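Local coordinates for protein D-3-phosphoglycerate dehydrogenase (Sulfolobus tokodaii, PDB 2EKL) that binds NAD and probably oxidises D-3-phosphoglycerate as a member of the D-isomer specific 2-hydroxyacid dehydrogenase family, at residues Ala100-Ala105 / Gly154-Ile159; Glu107-Leu112 / Val199-Val204; Ile114-Lys119 / Ala253-Val258. All coordinates share one frame; numbering follows the deposited sequence.

The first segment of every interaction lies on or at an end of the long helix 102-118, which shows how a single element can tie a nucleotide-binding domain together. Its first turn meets helix 152-163 in interaction 1, its middle meets strand 199-202 in interaction 2, and its last turns meet strand 251-256 in interaction 3. Along the chain the helix segments come first, their partners following in the same order. Centres of interactions 1 and 2 lie about 9 Å apart, as do those of 2 and 3. Interactions 1 and 3 have centres about 17 Å apart. The two strands belong to one parallel seven-stranded Rossmann sheet, and every interaction touches NAD and the second subunit.

Interaction 1: residues Ala100-Ala105 / Gly154-Ile159. With NAD (nicotinamide-adenine-dinucleotide), chain B.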
# COMPACT_ATOMS: atom_id res chain seq x y z
N ALA A 100 19.79 -6.69 -4.33
CA ALA A 100 19.90 -5.95 -3.07
C ALA A 100 18.65 -5.19 -2.60
O ALA A 100 18.51 -4.92 -1.41
CB ALA A 100 21.07 -4.98 -3.16
N SER A 101 17.76 -4.84 -3.52
CA SER A 101 16.57 -4.08 -3.13
C SER A 101 15.25 -4.82 -3.26
O SER A 101 14.18 -4.22 -3.13
CB SER A 101 16.50 -2.80 -3.96
OG SER A 101 16.16 -3.08 -5.30
N THR A 102 15.31 -6.13 -3.50
CA THR A 102 14.10 -6.93 -3.69
C THR A 102 12.91 -6.61 -2.79
O THR A 102 11.85 -6.23 -3.28
CB THR A 102 14.41 -8.44 -3.56
OG1 THR A 102 15.38 -8.82 -4.55
CG2 THR A 102 13.14 -9.26 -3.77
N ASP A 103 13.07 -6.75 -1.47
CA ASP A 103 11.94 -6.50 -0.57
C ASP A 103 11.40 -5.07 -0.62
O ASP A 103 10.20 -4.86 -0.46
CB ASP A 103 12.29 -6.87 0.87
CG ASP A 103 12.43 -8.38 1.07
OD1 ASP A 103 11.77 -9.16 0.35
OD2 ASP A 103 13.21 -8.79 1.97
N SER A 104 12.27 -4.10 -0.84
CA SER A 104 11.81 -2.72 -0.92
C SER A 104 10.98 -2.51 -2.18
O SER A 104 9.98 -1.80 -2.17
CB SER A 104 13.00 -1.76 -0.88
OG SER A 104 13.54 -1.70 0.43
N ALA A 105 11.39 -3.15 -3.28
CA ALA A 105 10.65 -3.03 -4.53
C ALA A 105 9.32 -3.76 -4.42
O ALA A 105 8.29 -3.29 -4.92
CB ALA A 105 11.48 -3.59 -5.70
N GLY A 154 8.83 -10.56 -8.52
CA GLY A 154 7.55 -11.11 -8.91
C GLY A 154 7.06 -12.22 -8.00
O GLY A 154 5.88 -12.29 -7.66
N THR A 155 7.97 -13.11 -7.60
CA THR A 155 7.59 -14.21 -6.73
C THR A 155 7.05 -13.72 -5.39
O THR A 155 6.02 -14.20 -4.92
CB THR A 155 8.78 -15.16 -6.47
OG1 THR A 155 9.20 -15.74 -7.71
CG2 THR A 155 8.38 -16.27 -5.50
N LYS A 156 7.74 -12.76 -4.78
CA LYS A 156 7.29 -12.25 -3.49
C LYS A 156 5.99 -11.46 -3.56
O LYS A 156 5.18 -11.51 -2.64
CB LYS A 156 8.40 -11.41 -2.84
CG LYS A 156 9.57 -12.27 -2.36
CD LYS A 156 10.63 -11.47 -1.63
CE LYS A 156 11.68 -12.38 -1.03
NZ LYS A 156 12.73 -11.64 -0.27
N VAL A 157 5.78 -10.73 -4.65
CA VAL A 157 4.54 -9.98 -4.82
C VAL A 157 3.41 -11.01 -4.87
O VAL A 157 2.32 -10.80 -4.33
CB VAL A 157 4.57 -9.14 -6.12
CG1 VAL A 157 3.18 -8.60 -6.44
CG2 VAL A 157 5.55 -7.96 -5.96
N GLY A 158 3.68 -12.14 -5.51
CA GLY A 158 2.68 -13.20 -5.61
C GLY A 158 2.35 -13.79 -4.25
O GLY A 158 1.19 -14.05 -3.94
N ILE A 159 3.37 -14.01 -3.43
CA ILE A 159 3.17 -14.58 -2.10
C ILE A 159 2.29 -13.64 -1.26
O ILE A 159 1.38 -14.08 -0.56
CB ILE A 159 4.52 -14.81 -1.39
CG1 ILE A 159 5.29 -15.92 -2.12
CG2 ILE A 159 4.31 -15.16 0.08
CD1 ILE A 159 6.72 -16.09 -1.66
PA NAD B . 14.73 -11.10 -11.93
O1A NAD B . 14.83 -11.87 -10.68
O2A NAD B . 15.87 -11.27 -12.92
O5B NAD B . 13.33 -11.49 -12.60
C5B NAD B . 12.98 -10.93 -13.85
C4B NAD B . 11.98 -12.05 -14.52
O4B NAD B . 11.22 -11.49 -15.60
C3B NAD B . 12.79 -13.33 -14.93
O3B NAD B . 12.24 -14.51 -14.37
C2B NAD B . 12.78 -13.23 -16.46
O2B NAD B . 12.94 -14.41 -17.20
C1B NAD B . 11.49 -12.51 -16.62
N9A NAD B . 11.27 -11.95 -18.00
C8A NAD B . 12.14 -11.28 -18.85
N7A NAD B . 11.50 -10.96 -19.99
C5A NAD B . 10.22 -11.41 -19.89
C6A NAD B . 9.05 -11.39 -20.75
N6A NAD B . 9.09 -10.82 -21.95
N1A NAD B . 7.82 -11.98 -20.30
C2A NAD B . 7.72 -12.61 -19.02
N3A NAD B . 8.86 -12.63 -18.18
C4A NAD B . 10.07 -12.04 -18.62
O3 NAD B . 14.67 -9.53 -11.60
PN NAD B . 14.05 -8.77 -10.32
O1N NAD B . 12.87 -9.50 -9.82
O2N NAD B . 15.19 -8.63 -9.37
O5D NAD B . 13.75 -7.38 -11.02
C5D NAD B . 12.58 -7.24 -11.80
C4D NAD B . 12.50 -5.85 -12.41
O4D NAD B . 12.37 -4.85 -11.42
C3D NAD B . 13.70 -5.40 -13.28
O3D NAD B . 13.26 -4.73 -14.47
C2D NAD B . 14.50 -4.56 -12.35
O2D NAD B . 15.48 -3.79 -13.02
C1D NAD B . 13.35 -3.86 -11.68
N1N NAD B . 13.62 -3.17 -10.38
C2N NAD B . 13.09 -1.86 -10.20
C3N NAD B . 13.33 -1.18 -8.97
C7N NAD B . 12.78 0.18 -8.77
O7N NAD B . 13.52 1.04 -8.05
N7N NAD B . 11.62 0.59 -9.25
C4N NAD B . 14.13 -1.88 -7.92
C5N NAD B . 14.66 -3.22 -8.12
C6N NAD B . 14.40 -3.86 -9.37
O HOH W 1 12.96 -11.14 3.09
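Lys156 reaches from helix 152-163 of the Rossmann domain to Asp103 in the first turn of helix 102-118, and a salt bridge at the protein surface joins the two helices. The lysine chain is extended beyond CG, with CG set opposite the carbonyl carbon (chi1 -71°), and this carries the ammonium group across to the carboxylate. NZ approaches OD1 of Asp103 from the syn side, 26° out of the carboxylate plane, at 2.7 Å between Lys156 NZ and Asp103 OD1. The aliphatic part of the chain is used as well: Thr102 lies nearly at right angles to it, with Thr102 CG2 4.0 Å from Lys156 CD, while the hydroxyl of Thr102 turns to the carbonyl of Gly99. With an alanine in place of Lys156, the Asp103 carboxylate would probably lose its positive mate and the methyl of Thr102 its cover. Asp103 also packs on Ala141 of the second subunit, so the bridge stands beside the dimer interface. At the cofactor, Ser101 OG lies 3.2 Å from NAD C5N and Ala105 CB 3.9 Å from NAD C4N, which places the start of the helix against the nicotinamide ring. A water donates to the second carboxylate oxygen, with Asp103 OD2 2.6 Å from the water oxygen, and accepts a weak bond from Lys156 NZ.

Interaction 2: residues Glu107-Leu112 / Val199-Val204; sequences ELTIGL and VISLHV. With NAD (nicotinamide-adenine-dinucleotide), chain B.
At the C-terminal end of strand 199-202 in the Rossmann sheet, where the chain turns into the NAD pocket, Thr109 of helix 102-118 meets Ser201 and His203. The threonine and the histidine approach from opposite directions. Thr109 OG1 lies at the edge of the imidazole, in its plane, 3.4 Å from His203 CE1, and Thr109 CG2 is equally near that carbon. The methyl, placed opposite the backbone N by chi1 of -60°, also reaches the serine, with Thr109 CG2 3.3 Å from Ser201 OG. Ser201 OG and His203 NE2 are hydrogen-bonded at 2.6 Å, a bond that helps fix the rotation of the ring. The threonine hydroxyl itself bonds to the carbonyl of Ala105 and to the hydroxyl of Thr231, so this buried polar group is satisfied. One residue beyond the histidine, NAD O3D donates to Val204 O at 2.5 Å, and Val204 CG1 packs on the adenine 3.6 Å from NAD C4A. Val157 and Ile153 of helix 152-163 pack against the imidazole, Val229 of strand 226-230 packs on Thr109, and strand 199-202 runs between strands 144-148 and 226-230.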
# COMPACT_ATOMS: atom_id res chain seq x y z
N GLU A 107 7.55 -4.28 -1.69
CA GLU A 107 6.66 -3.50 -0.84
C GLU A 107 6.07 -2.31 -1.58
O GLU A 107 4.87 -2.03 -1.45
CB GLU A 107 7.42 -3.07 0.42
CG GLU A 107 7.63 -4.23 1.39
CD GLU A 107 8.84 -4.06 2.29
OE1 GLU A 107 9.25 -2.91 2.55
OE2 GLU A 107 9.38 -5.09 2.76
N LEU A 108 6.88 -1.61 -2.36
CA LEU A 108 6.36 -0.47 -3.10
C LEU A 108 5.32 -0.94 -4.11
O LEU A 108 4.34 -0.25 -4.37
CB LEU A 108 7.49 0.27 -3.84
CG LEU A 108 7.04 1.54 -4.57
CD1 LEU A 108 6.55 2.57 -3.56
CD2 LEU A 108 8.19 2.11 -5.39
N THR A 109 5.54 -2.13 -4.68
CA THR A 109 4.59 -2.68 -5.66
C THR A 109 3.22 -2.86 -5.02
O THR A 109 2.20 -2.44 -5.59
CB THR A 109 5.07 -4.05 -6.20
OG1 THR A 109 6.34 -3.89 -6.84
CG2 THR A 109 4.06 -4.60 -7.22
N ILE A 110 3.19 -3.49 -3.85
CA ILE A 110 1.93 -3.71 -3.14
C ILE A 110 1.31 -2.37 -2.76
O ILE A 110 0.09 -2.19 -2.85
CB ILE A 110 2.16 -4.54 -1.84
CG1 ILE A 110 2.67 -5.94 -2.21
CG2 ILE A 110 0.87 -4.63 -1.02
CD1 ILE A 110 1.73 -6.75 -3.09
N GLY A 111 2.15 -1.43 -2.35
CA GLY A 111 1.65 -0.12 -1.98
C GLY A 111 1.01 0.58 -3.17
O GLY A 111 -0.06 1.19 -3.03
N LEU A 112 1.65 0.51 -4.33
CA LEU A 112 1.12 1.14 -5.54
C LEU A 112 -0.19 0.48 -5.97
O LEU A 112 -1.14 1.17 -6.35
CB LEU A 112 2.15 1.05 -6.68
CG LEU A 112 3.33 2.02 -6.61
CD1 LEU A 112 4.37 1.69 -7.68
CD2 LEU A 112 2.81 3.45 -6.80
N VAL A 199 -5.87 -7.49 -11.92
CA VAL A 199 -4.69 -6.68 -11.64
C VAL A 199 -3.52 -7.35 -12.34
O VAL A 199 -3.37 -8.57 -12.29
CB VAL A 199 -4.37 -6.61 -10.12
CG1 VAL A 199 -3.09 -5.80 -9.89
CG2 VAL A 199 -5.53 -5.99 -9.36
N ILE A 200 -2.69 -6.55 -12.99
CA ILE A 200 -1.51 -7.06 -13.68
C ILE A 200 -0.30 -6.33 -13.10
O ILE A 200 -0.29 -5.10 -13.06
CB ILE A 200 -1.57 -6.78 -15.19
CG1 ILE A 200 -2.78 -7.50 -15.80
CG2 ILE A 200 -0.28 -7.25 -15.87
CD1 ILE A 200 -3.02 -7.18 -17.25
N SER A 201 0.70 -7.07 -12.64
CA SER A 201 1.88 -6.45 -12.06
C SER A 201 3.11 -6.87 -12.86
O SER A 201 3.39 -8.06 -13.02
CB SER A 201 2.02 -6.86 -10.59
OG SER A 201 2.96 -6.04 -9.92
N LEU A 202 3.85 -5.88 -13.36
CA LEU A 202 5.02 -6.13 -14.20
C LEU A 202 6.33 -6.14 -13.42
O LEU A 202 6.65 -5.18 -12.71
CB LEU A 202 5.09 -5.09 -15.31
CG LEU A 202 3.78 -4.88 -16.08
CD1 LEU A 202 3.96 -3.77 -17.09
CD2 LEU A 202 3.37 -6.18 -16.78
N HIS A 203 7.09 -7.22 -13.56
CA HIS A 203 8.36 -7.38 -12.86
C HIS A 203 9.38 -8.06 -13.76
O HIS A 203 10.10 -8.96 -13.34
CB HIS A 203 8.14 -8.23 -11.61
CG HIS A 203 7.10 -7.66 -10.69
ND1 HIS A 203 7.33 -6.55 -9.91
CD2 HIS A 203 5.80 -8.01 -10.49
CE1 HIS A 203 6.22 -6.24 -9.26
NE2 HIS A 203 5.28 -7.10 -9.60
N VAL A 204 9.44 -7.61 -15.01
CA VAL A 204 10.34 -8.19 -15.99
C VAL A 204 11.66 -7.46 -16.17
O VAL A 204 11.79 -6.28 -15.82
CB VAL A 204 9.67 -8.24 -17.38
CG1 VAL A 204 8.41 -9.08 -17.33
CG2 VAL A 204 9.36 -6.82 -17.86
PA NAD B . 14.73 -11.10 -11.93
O1A NAD B . 14.83 -11.87 -10.68
O2A NAD B . 15.87 -11.27 -12.92
O5B NAD B . 13.33 -11.49 -12.60
C5B NAD B . 12.98 -10.93 -13.85
C4B NAD B . 11.98 -12.05 -14.52
O4B NAD B . 11.22 -11.49 -15.60
C3B NAD B . 12.79 -13.33 -14.93
O3B NAD B . 12.24 -14.51 -14.37
C2B NAD B . 12.78 -13.23 -16.46
O2B NAD B . 12.94 -14.41 -17.20
C1B NAD B . 11.49 -12.51 -16.62
N9A NAD B . 11.27 -11.95 -18.00
C8A NAD B . 12.14 -11.28 -18.85
N7A NAD B . 11.50 -10.96 -19.99
C5A NAD B . 10.22 -11.41 -19.89
C6A NAD B . 9.05 -11.39 -20.75
N6A NAD B . 9.09 -10.82 -21.95
N1A NAD B . 7.82 -11.98 -20.30
C2A NAD B . 7.72 -12.61 -19.02
N3A NAD B . 8.86 -12.63 -18.18
C4A NAD B . 10.07 -12.04 -18.62
O3 NAD B . 14.67 -9.53 -11.60
PN NAD B . 14.05 -8.77 -10.32
O1N NAD B . 12.87 -9.50 -9.82
O2N NAD B . 15.19 -8.63 -9.37
O5D NAD B . 13.75 -7.38 -11.02
C5D NAD B . 12.58 -7.24 -11.80
C4D NAD B . 12.50 -5.85 -12.41
O4D NAD B . 12.37 -4.85 -11.42
C3D NAD B . 13.70 -5.40 -13.28
O3D NAD B . 13.26 -4.73 -14.47
C2D NAD B . 14.50 -4.56 -12.35
O2D NAD B . 15.48 -3.79 -13.02
C1D NAD B . 13.35 -3.86 -11.68
N1N NAD B . 13.62 -3.17 -10.38
C2N NAD B . 13.09 -1.86 -10.20
C3N NAD B . 13.33 -1.18 -8.97
C7N NAD B . 12.78 0.18 -8.77
O7N NAD B . 13.52 1.04 -8.05
N7N NAD B . 11.62 0.59 -9.25
C4N NAD B . 14.13 -1.88 -7.92
C5N NAD B . 14.66 -3.22 -8.12
C6N NAD B . 14.40 -3.86 -9.37

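Interaction 3: residues Ile114-Lys119 / Ala253-Val258; sequences IAAARK and AYATDV. With NAD (nicotinamide-adenine-dinucleotide), chain B.
Helix-on-sheet packing in the NAD-binding Rossmann domain sets Ala116, from the last turns of helix 102-118, on Ala253 and Ala255 of strand 251-256. All three CB atoms point into the contact. Ala116 CB is 3.7 Å from Ala255 CB and 4.0 Å from Ala253 CB, so the one methyl of the helix meets two methyls from the same face of the strand. Nothing longer than a methyl group stands between the backbones, and the helix comes close: Ala116 CA lies 5.9 Å from Ala255 CA. The intervening residue, Tyr254, points away from the helix, and its hydroxyl bonds to Asn230. Leu112, one turn earlier on the helix, continues the packing over Ala255 towards Asp257.

Beyond the end of the strand, Asp257 receives the nicotinamide amide: NAD N7N donates to Asp257 OD2 at 2.8 Å with an angle of 154° at the hydrogen. CG opposite the backbone N (chi1 -177°) directs the carboxylate towards the cofactor, and the backbone amides of Ile284 and Gly285 with the hydroxyl of Thr281 grip its two oxygens from the protein side. On the helix, Lys119, with positive phi, follows the last turn in a Schellman motif, and the neighbouring Arg118 bonds to the carbonyls of Ser104 and Ile284 of the second subunit. A cofactor ligand just past the C-terminal end of a parallel strand is the usual Rossmann-fold arrangement.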
# COMPACT_ATOMS: atom_id res chain seq x y z
N ILE A 114 -2.46 -0.99 -4.11
CA ILE A 114 -3.54 -0.57 -3.23
C ILE A 114 -3.86 0.91 -3.42
O ILE A 114 -5.02 1.30 -3.44
CB ILE A 114 -3.17 -0.83 -1.75
CG1 ILE A 114 -2.99 -2.34 -1.54
CG2 ILE A 114 -4.28 -0.32 -0.83
CD1 ILE A 114 -2.37 -2.71 -0.19
N ALA A 115 -2.83 1.74 -3.58
CA ALA A 115 -3.05 3.17 -3.78
C ALA A 115 -3.87 3.40 -5.05
O ALA A 115 -4.75 4.26 -5.07
CB ALA A 115 -1.72 3.91 -3.86
N ALA A 116 -3.58 2.63 -6.09
CA ALA A 116 -4.29 2.75 -7.36
C ALA A 116 -5.74 2.27 -7.23
O ALA A 116 -6.67 2.92 -7.71
CB ALA A 116 -3.58 1.94 -8.44
N ALA A 117 -5.91 1.12 -6.59
CA ALA A 117 -7.23 0.55 -6.40
C ALA A 117 -8.13 1.43 -5.54
O ALA A 117 -9.34 1.48 -5.75
CB ALA A 117 -7.10 -0.83 -5.76
N ARG A 118 -7.54 2.15 -4.59
CA ARG A 118 -8.33 2.95 -3.67
C ARG A 118 -8.23 4.46 -3.81
O ARG A 118 -8.74 5.19 -2.96
CB ARG A 118 -7.97 2.54 -2.24
CG ARG A 118 -8.25 1.06 -1.98
CD ARG A 118 -9.76 0.81 -1.96
NE ARG A 118 -10.34 1.23 -0.69
CZ ARG A 118 -10.31 0.50 0.43
NH1 ARG A 118 -9.72 -0.70 0.43
NH2 ARG A 118 -10.87 0.96 1.54
N LYS A 119 -7.58 4.92 -4.88
CA LYS A 119 -7.41 6.35 -5.11
C LYS A 119 -6.89 7.03 -3.85
O LYS A 119 -7.39 8.08 -3.45
CB LYS A 119 -8.75 6.98 -5.53
CG LYS A 119 -9.33 6.32 -6.77
CD LYS A 119 -10.70 6.86 -7.10
CE LYS A 119 -11.29 6.11 -8.29
NZ LYS A 119 -12.68 6.57 -8.60
N ALA A 253 -6.71 2.00 -13.76
CA ALA A 253 -5.57 2.77 -13.27
C ALA A 253 -4.24 2.14 -13.65
O ALA A 253 -4.14 0.92 -13.84
CB ALA A 253 -5.66 2.91 -11.75
N TYR A 254 -3.23 2.99 -13.79
CA TYR A 254 -1.87 2.56 -14.07
C TYR A 254 -1.05 3.14 -12.93
O TYR A 254 -0.99 4.36 -12.75
CB TYR A 254 -1.37 3.12 -15.41
CG TYR A 254 0.05 2.70 -15.76
CD1 TYR A 254 0.37 1.37 -16.03
CD2 TYR A 254 1.08 3.65 -15.84
CE1 TYR A 254 1.67 0.99 -16.36
CE2 TYR A 254 2.38 3.28 -16.17
CZ TYR A 254 2.67 1.95 -16.43
OH TYR A 254 3.95 1.58 -16.77
N ALA A 255 -0.45 2.26 -12.13
CA ALA A 255 0.37 2.69 -10.99
C ALA A 255 1.81 2.30 -11.30
O ALA A 255 2.09 1.12 -11.48
CB ALA A 255 -0.11 2.02 -9.71
N THR A 256 2.71 3.27 -11.32
CA THR A 256 4.09 2.96 -11.68
C THR A 256 5.14 3.73 -10.89
O THR A 256 4.90 4.85 -10.43
CB THR A 256 4.30 3.22 -13.18
OG1 THR A 256 5.61 2.82 -13.57
CG2 THR A 256 4.12 4.71 -13.49
N ASP A 257 6.31 3.11 -10.74
CA ASP A 257 7.43 3.75 -10.07
C ASP A 257 8.45 4.13 -11.15
O ASP A 257 9.47 4.74 -10.87
CB ASP A 257 8.08 2.77 -9.08
CG ASP A 257 9.22 3.39 -8.29
OD1 ASP A 257 9.01 4.48 -7.71
OD2 ASP A 257 10.31 2.79 -8.24
N VAL A 258 8.14 3.76 -12.39
CA VAL A 258 9.03 4.05 -13.51
C VAL A 258 8.32 4.72 -14.69
O VAL A 258 7.21 4.34 -15.07
CB VAL A 258 9.71 2.75 -14.01
CG1 VAL A 258 10.57 2.16 -12.90
CG2 VAL A 258 8.66 1.75 -14.47
PA NAD B . 14.73 -11.10 -11.93
O1A NAD B . 14.83 -11.87 -10.68
O2A NAD B . 15.87 -11.27 -12.92
O5B NAD B . 13.33 -11.49 -12.60
C5B NAD B . 12.98 -10.93 -13.85
C4B NAD B . 11.98 -12.05 -14.52
O4B NAD B . 11.22 -11.49 -15.60
C3B NAD B . 12.79 -13.33 -14.93
O3B NAD B . 12.24 -14.51 -14.37
C2B NAD B . 12.78 -13.23 -16.46
O2B NAD B . 12.94 -14.41 -17.20
C1B NAD B . 11.49 -12.51 -16.62
N9A NAD B . 11.27 -11.95 -18.00
C8A NAD B . 12.14 -11.28 -18.85
N7A NAD B . 11.50 -10.96 -19.99
C5A NAD B . 10.22 -11.41 -19.89
C6A NAD B . 9.05 -11.39 -20.75
N6A NAD B . 9.09 -10.82 -21.95
N1A NAD B . 7.82 -11.98 -20.30
C2A NAD B . 7.72 -12.61 -19.02
N3A NAD B . 8.86 -12.63 -18.18
C4A NAD B . 10.07 -12.04 -18.62
O3 NAD B . 14.67 -9.53 -11.60
PN NAD B . 14.05 -8.77 -10.32
O1N NAD B . 12.87 -9.50 -9.82
O2N NAD B . 15.19 -8.63 -9.37
O5D NAD B . 13.75 -7.38 -11.02
C5D NAD B . 12.58 -7.24 -11.80
C4D NAD B . 12.50 -5.85 -12.41
O4D NAD B . 12.37 -4.85 -11.42
C3D NAD B . 13.70 -5.40 -13.28
O3D NAD B . 13.26 -4.73 -14.47
C2D NAD B . 14.50 -4.56 -12.35
O2D NAD B . 15.48 -3.79 -13.02
C1D NAD B . 13.35 -3.86 -11.68
N1N NAD B . 13.62 -3.17 -10.38
C2N NAD B . 13.09 -1.86 -10.20
C3N NAD B . 13.33 -1.18 -8.97
C7N NAD B . 12.78 0.18 -8.77
O7N NAD B . 13.52 1.04 -8.05
N7N NAD B . 11.62 0.59 -9.25
C4N NAD B . 14.13 -1.88 -7.92
C5N NAD B . 14.66 -3.22 -8.12
C6N NAD B . 14.40 -3.86 -9.37